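Local coordinates for protein putative oxidoreductase (Jannaschia sp., PDB 3C24) that probably acts as a nicotinamide dinucleotide-dependent oxidoreductase through a Rossmann-type domain, its substrate being unassigned, at residues V14-A19 with V72-D77; A68-L73 with G94-I99. One frame throughout, in Å; residues are numbered along the deposited sequence. Where two conformers were deposited one is given.

Interaction 1: residues V14-A19 with V72-D77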
loop_
_atom_site.group_PDB
_atom_site.type_symbol
_atom_site.label_atom_id
_atom_site.label_comp_id
_atom_site.label_asym_id
_atom_site.label_seq_id
_atom_site.Cartn_x
_atom_site.Cartn_y
_atom_site.Cartn_z
ATOM N N VAL A 14 3.846 -15.512 33.265
ATOM C CA VAL A 14 3.370 -14.340 32.552
ATOM C C VAL A 14 1.898 -14.184 32.800
ATOM O O VAL A 14 1.107 -15.064 32.413
ATOM C CB VAL A 14 3.612 -14.495 31.048
ATOM C CG1 VAL A 14 3.148 -13.259 30.236
ATOM C CG2 VAL A 14 5.115 -14.775 30.710
ATOM N N ALA A 15 1.549 -13.081 33.470
ATOM C CA ALA A 15 0.162 -12.713 33.724
ATOM C C ALA A 15 -0.267 -11.759 32.633
ATOM O O ALA A 15 0.455 -10.818 32.248
ATOM C CB ALA A 15 0.014 -12.070 35.100
ATOM N N ILE A 16 -1.423 -12.036 32.060
ATOM C CA ILE A 16 -1.986 -11.166 31.040
ATOM C C ILE A 16 -3.301 -10.592 31.550
ATOM O O ILE A 16 -4.243 -11.314 31.817
ATOM C CB ILE A 16 -2.227 -11.919 29.734
ATOM C CG1 ILE A 16 -0.923 -12.540 29.214
ATOM C CG2 ILE A 16 -2.818 -11.003 28.665
ATOM C CD1 ILE A 16 -1.090 -13.506 28.114
ATOM N N LEU A 17 -3.322 -9.270 31.655
ATOM C CA LEU A 17 -4.506 -8.516 32.066
ATOM C C LEU A 17 -5.407 -8.305 30.837
ATOM O O LEU A 17 -4.939 -7.880 29.744
ATOM C CB LEU A 17 -4.099 -7.176 32.717
ATOM C CG LEU A 17 -3.610 -7.171 34.176
ATOM C CD1 LEU A 17 -2.676 -8.281 34.478
ATOM C CD2 LEU A 17 -3.018 -5.762 34.496
ATOM N N GLY A 18 -6.701 -8.572 31.011
ATOM C CA GLY A 18 -7.654 -8.456 29.911
ATOM C C GLY A 18 -7.435 -9.638 28.963
ATOM O O GLY A 18 -7.606 -9.558 27.756
ATOM N N ALA A 19 -7.074 -10.757 29.550
ATOM C CA ALA A 19 -6.701 -11.958 28.763
ATOM C C ALA A 19 -7.764 -12.500 27.857
ATOM O O ALA A 19 -7.441 -13.134 26.869
ATOM C CB ALA A 19 -6.212 -13.061 29.675
ATOM N N VAL A 72 1.479 -8.307 31.533
ATOM C CA VAL A 72 1.163 -7.768 30.231
ATOM C C VAL A 72 -0.149 -7.033 30.277
ATOM O O VAL A 72 -1.198 -7.590 30.644
ATOM C CB VAL A 72 1.084 -8.874 29.133
ATOM C CG1 VAL A 72 0.715 -8.195 27.794
ATOM C CG2 VAL A 72 2.372 -9.658 29.023
ATOM N N LEU A 73 -0.111 -5.775 29.879
ATOM C CA LEU A 73 -1.297 -4.932 29.886
ATOM C C LEU A 73 -2.025 -4.951 28.544
ATOM O O LEU A 73 -1.851 -4.058 27.724
ATOM C CB LEU A 73 -0.931 -3.474 30.269
ATOM C CG LEU A 73 -0.068 -3.322 31.540
ATOM C CD1 LEU A 73 0.047 -1.849 31.891
ATOM C CD2 LEU A 73 -0.644 -4.050 32.720
ATOM N N ALA A 74 -2.801 -6.012 28.319
ATOM C CA ALA A 74 -3.529 -6.193 27.027
ATOM C C ALA A 74 -4.859 -5.444 27.061
ATOM O O ALA A 74 -5.935 -6.040 26.968
ATOM C CB ALA A 74 -3.750 -7.677 26.732
ATOM N N LEU A 75 -4.757 -4.141 27.271
ATOM C CA LEU A 75 -5.903 -3.268 27.421
ATOM C C LEU A 75 -5.801 -2.055 26.519
ATOM O O LEU A 75 -4.705 -1.703 26.096
ATOM C CB LEU A 75 -5.979 -2.792 28.852
ATOM C CG LEU A 75 -6.144 -3.949 29.847
ATOM C CD1 LEU A 75 -5.801 -3.472 31.224
ATOM C CD2 LEU A 75 -7.540 -4.528 29.755
ATOM N N PRO A 76 -6.942 -1.394 26.239
ATOM C CA PRO A 76 -6.871 -0.228 25.341
ATOM C C PRO A 76 -6.129 0.931 25.950
ATOM O O PRO A 76 -6.100 1.115 27.148
ATOM C CB PRO A 76 -8.342 0.117 25.040
ATOM C CG PRO A 76 -9.160 -0.914 25.613
ATOM C CD PRO A 76 -8.322 -1.773 26.575
ATOM N N ASP A 77 -5.459 1.672 25.076
ATOM C CA ASP A 77 -4.603 2.789 25.511
ATOM C C ASP A 77 -5.282 3.771 26.420
ATOM O O ASP A 77 -4.657 4.317 27.309
ATOM C CB ASP A 77 -4.019 3.539 24.312
ATOM C CG ASP A 77 -3.047 2.705 23.539
ATOM O OD1 ASP A 77 -2.279 1.932 24.172
ATOM O OD2 ASP A 77 -3.056 2.831 22.293
HETATM O O HOH W 1 -8.079 -7.494 26.291
#

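Interaction 2: residues A68-L73 with G94-I99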
loop_
_atom_site.group_PDB
_atom_site.type_symbol
_atom_site.label_atom_id
_atom_site.label_comp_id
_atom_site.label_asym_id
_atom_site.label_seq_id
_atom_site.Cartn_x
_atom_site.Cartn_y
_atom_site.Cartn_z
ATOM N N ALA A 68 3.928 -13.604 39.457
ATOM C CA ALA A 68 4.192 -13.036 38.115
ATOM C C ALA A 68 5.552 -12.417 37.933
ATOM O O ALA A 68 5.910 -11.460 38.626
ATOM C CB ALA A 68 3.100 -11.987 37.756
ATOM N N ASP A 69 6.259 -12.911 36.927
ATOM C CA ASP A 69 7.536 -12.362 36.515
ATOM C C ASP A 69 7.289 -11.189 35.547
ATOM O O ASP A 69 8.017 -10.188 35.486
ATOM C CB ASP A 69 8.384 -13.407 35.815
ATOM C CG ASP A 69 8.736 -14.564 36.723
ATOM O OD1 ASP A 69 9.083 -14.286 37.885
ATOM O OD2 ASP A 69 8.674 -15.735 36.285
ATOM N N VAL A 70 6.227 -11.356 34.777
ATOM C CA VAL A 70 5.850 -10.426 33.720
ATOM C C VAL A 70 4.357 -10.206 33.823
ATOM O O VAL A 70 3.597 -11.144 34.041
ATOM C CB VAL A 70 6.191 -11.006 32.317
ATOM C CG1 VAL A 70 5.870 -10.005 31.195
ATOM C CG2 VAL A 70 7.649 -11.419 32.243
ATOM N N VAL A 71 3.953 -8.950 33.698
ATOM C CA VAL A 71 2.533 -8.544 33.672
ATOM C C VAL A 71 2.304 -7.733 32.402
ATOM O O VAL A 71 2.808 -6.628 32.220
ATOM C CB VAL A 71 2.139 -7.728 34.898
ATOM C CG1 VAL A 71 0.670 -7.331 34.827
ATOM C CG2 VAL A 71 2.435 -8.525 36.153
ATOM N N VAL A 72 1.479 -8.307 31.533
ATOM C CA VAL A 72 1.163 -7.768 30.231
ATOM C C VAL A 72 -0.149 -7.033 30.277
ATOM O O VAL A 72 -1.198 -7.590 30.644
ATOM C CB VAL A 72 1.084 -8.874 29.133
ATOM C CG1 VAL A 72 0.715 -8.195 27.794
ATOM C CG2 VAL A 72 2.372 -9.658 29.023
ATOM N N LEU A 73 -0.111 -5.775 29.879
ATOM C CA LEU A 73 -1.297 -4.932 29.886
ATOM C C LEU A 73 -2.025 -4.951 28.544
ATOM O O LEU A 73 -1.851 -4.058 27.724
ATOM C CB LEU A 73 -0.931 -3.474 30.269
ATOM C CG LEU A 73 -0.068 -3.322 31.540
ATOM C CD1 LEU A 73 0.047 -1.849 31.891
ATOM C CD2 LEU A 73 -0.644 -4.050 32.720
ATOM N N GLY A 94 11.156 -5.741 40.627
ATOM C CA GLY A 94 11.760 -6.540 39.543
ATOM C C GLY A 94 10.818 -7.135 38.540
ATOM O O GLY A 94 11.252 -7.724 37.538
ATOM N N THR A 95 9.522 -6.971 38.789
ATOM C CA THR A 95 8.501 -7.420 37.858
ATOM C C THR A 95 8.628 -6.578 36.581
ATOM O O THR A 95 8.854 -5.360 36.633
ATOM C CB THR A 95 7.094 -7.291 38.482
ATOM O OG1 THR A 95 7.038 -8.065 39.671
ATOM C CG2 THR A 95 5.985 -7.746 37.492
ATOM N N ILE A 96 8.420 -7.233 35.443
ATOM C CA ILE A 96 8.422 -6.579 34.139
ATOM C C ILE A 96 6.963 -6.295 33.767
ATOM O O ILE A 96 6.175 -7.194 33.630
ATOM C CB ILE A 96 9.036 -7.455 33.046
ATOM C CG1 ILE A 96 10.519 -7.653 33.280
ATOM C CG2 ILE A 96 8.876 -6.832 31.659
ATOM C CD1 ILE A 96 11.106 -8.938 32.520
ATOM N N VAL A 97 6.628 -5.021 33.722
ATOM C CA VAL A 97 5.309 -4.527 33.277
ATOM C C VAL A 97 5.452 -4.217 31.785
ATOM O O VAL A 97 6.249 -3.326 31.354
ATOM C CB VAL A 97 4.890 -3.297 34.066
ATOM C CG1 VAL A 97 3.596 -2.712 33.470
ATOM C CG2 VAL A 97 4.755 -3.662 35.586
ATOM N N LEU A 98 4.709 -4.988 30.991
ATOM C CA LEU A 98 4.838 -4.982 29.554
ATOM C C LEU A 98 3.640 -4.317 28.885
ATOM O O LEU A 98 2.491 -4.730 29.032
ATOM C CB LEU A 98 5.072 -6.418 29.090
ATOM C CG LEU A 98 5.881 -6.674 27.818
ATOM C CD1 LEU A 98 6.199 -8.185 27.652
ATOM C CD2 LEU A 98 5.164 -6.098 26.630
ATOM N N ILE A 99 3.978 -3.227 28.218
ATOM C CA ILE A 99 3.004 -2.373 27.507
ATOM C C ILE A 99 3.132 -2.625 26.011
ATOM O O ILE A 99 4.222 -2.761 25.468
ATOM C CB ILE A 99 3.139 -0.849 27.844
ATOM C CG1 ILE A 99 3.453 -0.569 29.324
ATOM C CG2 ILE A 99 1.872 -0.118 27.466
ATOM C CD1 ILE A 99 4.959 -0.347 29.642
HETATM O O HOH W 2 10.728 -10.120 36.231
#

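Interaction 1: residues V14-A19 with V72-D77
L17 and L73 both hold CG anti to their own carbonyl carbon (chi1 -79° and -50°), which lays the two side chains alongside each other on one face of the sheet, where strands 13-17 and 70-73 run parallel. L17 CD2 touches L73 CD2 methyl against methyl at 3.4 Å, tighter than ordinary contact. On the other face I16 lies beside V72. Branched I16 and V72 suit extended strands, whereas at A74 a lone methyl suffices, its CB lying against L17 O and, at 4.0 Å, I16 CG2. V72 grips the neighbouring backbone: its N donates to A15 O (2.8 Å) and its O accepts from L17 N (2.9 Å). Pairing fades, since A74, centring an inverse gamma turn, gives L17 O only a weak, bent bond from its N (3.2 Å). A water donates to G18 O (2.6 Å) and A74 O (2.7 Å). G18 has positive phi, and a CB there would collide with L75 CD2; it opens the glycine-rich turn after the first strand, as in Rossmann dinucleotide-binding folds. Helix 77-87 packs over L17, L73 and L75 through I80 and V83, helix 22-33 lies against I16 and A74, and strand 37-41 flanks 13-17.

Interaction 2: residues A68-L73 with G94-I99
V71 sits between I96 and L98 in the backbone ladder of a beta-alpha-beta crossover, whose strands 70-73 and 96-99 run parallel and are joined through helix 77-87. The ladder has four nearly linear hydrogen bonds. V71 N donates to I96 O at 2.8 Å, and V71 O takes L98 N at 2.8 Å from a position tilted 28° out of its carbonyl plane. L73 N closes the far end on L98 O (2.9 Å). CA-H...O contacts supplement these, the shortest from V70 CA to I96 O at 3.2 Å. Apolar packing divides by face. V70, V72, I96 and L98 share one: the V70 and L98 side chains cross, V70 CG1, anti to its backbone N, touching L98 CD1 at 4.0 Å, and helix 160-172 packs on I96 and L98. On the other, L73 CD1 meets V97 CG1 (4.0 Å) and T95 CG2 meets V71 CG2. The longer leucines thus reach across to valines of the neighbouring strand. Polar interactions gather at the N-terminal ends of the strands. T95 OG1 bonds R92 O, and D69 OD2 accepts from T13 N. D69 O receives two donors, I96 N at 3.0 Å and a water that also donates to G94 O.

Interactions 1 and 2 are the two flanks of strand 70-73, an inner strand of the Rossmann-type sheet, and share V72 and L73. Both are core contacts, with partly exposed residues toward one end of each, and they meet directly: A15 N probably bonds V70 O at 2.9 Å, and L17 CD1 packs on V71 CG1. Their chemistry differs with position along the strand. Interaction 1 lies toward the C-terminal strand ends, where pairing gives way to turns, a glycine and a bridging water, the edge at which Rossmann folds usually bind the dinucleotide. Interaction 2 is a longer, regular ladder with branched aliphatics on both faces, and its polar groups and water collect at the opposite, N-terminal end.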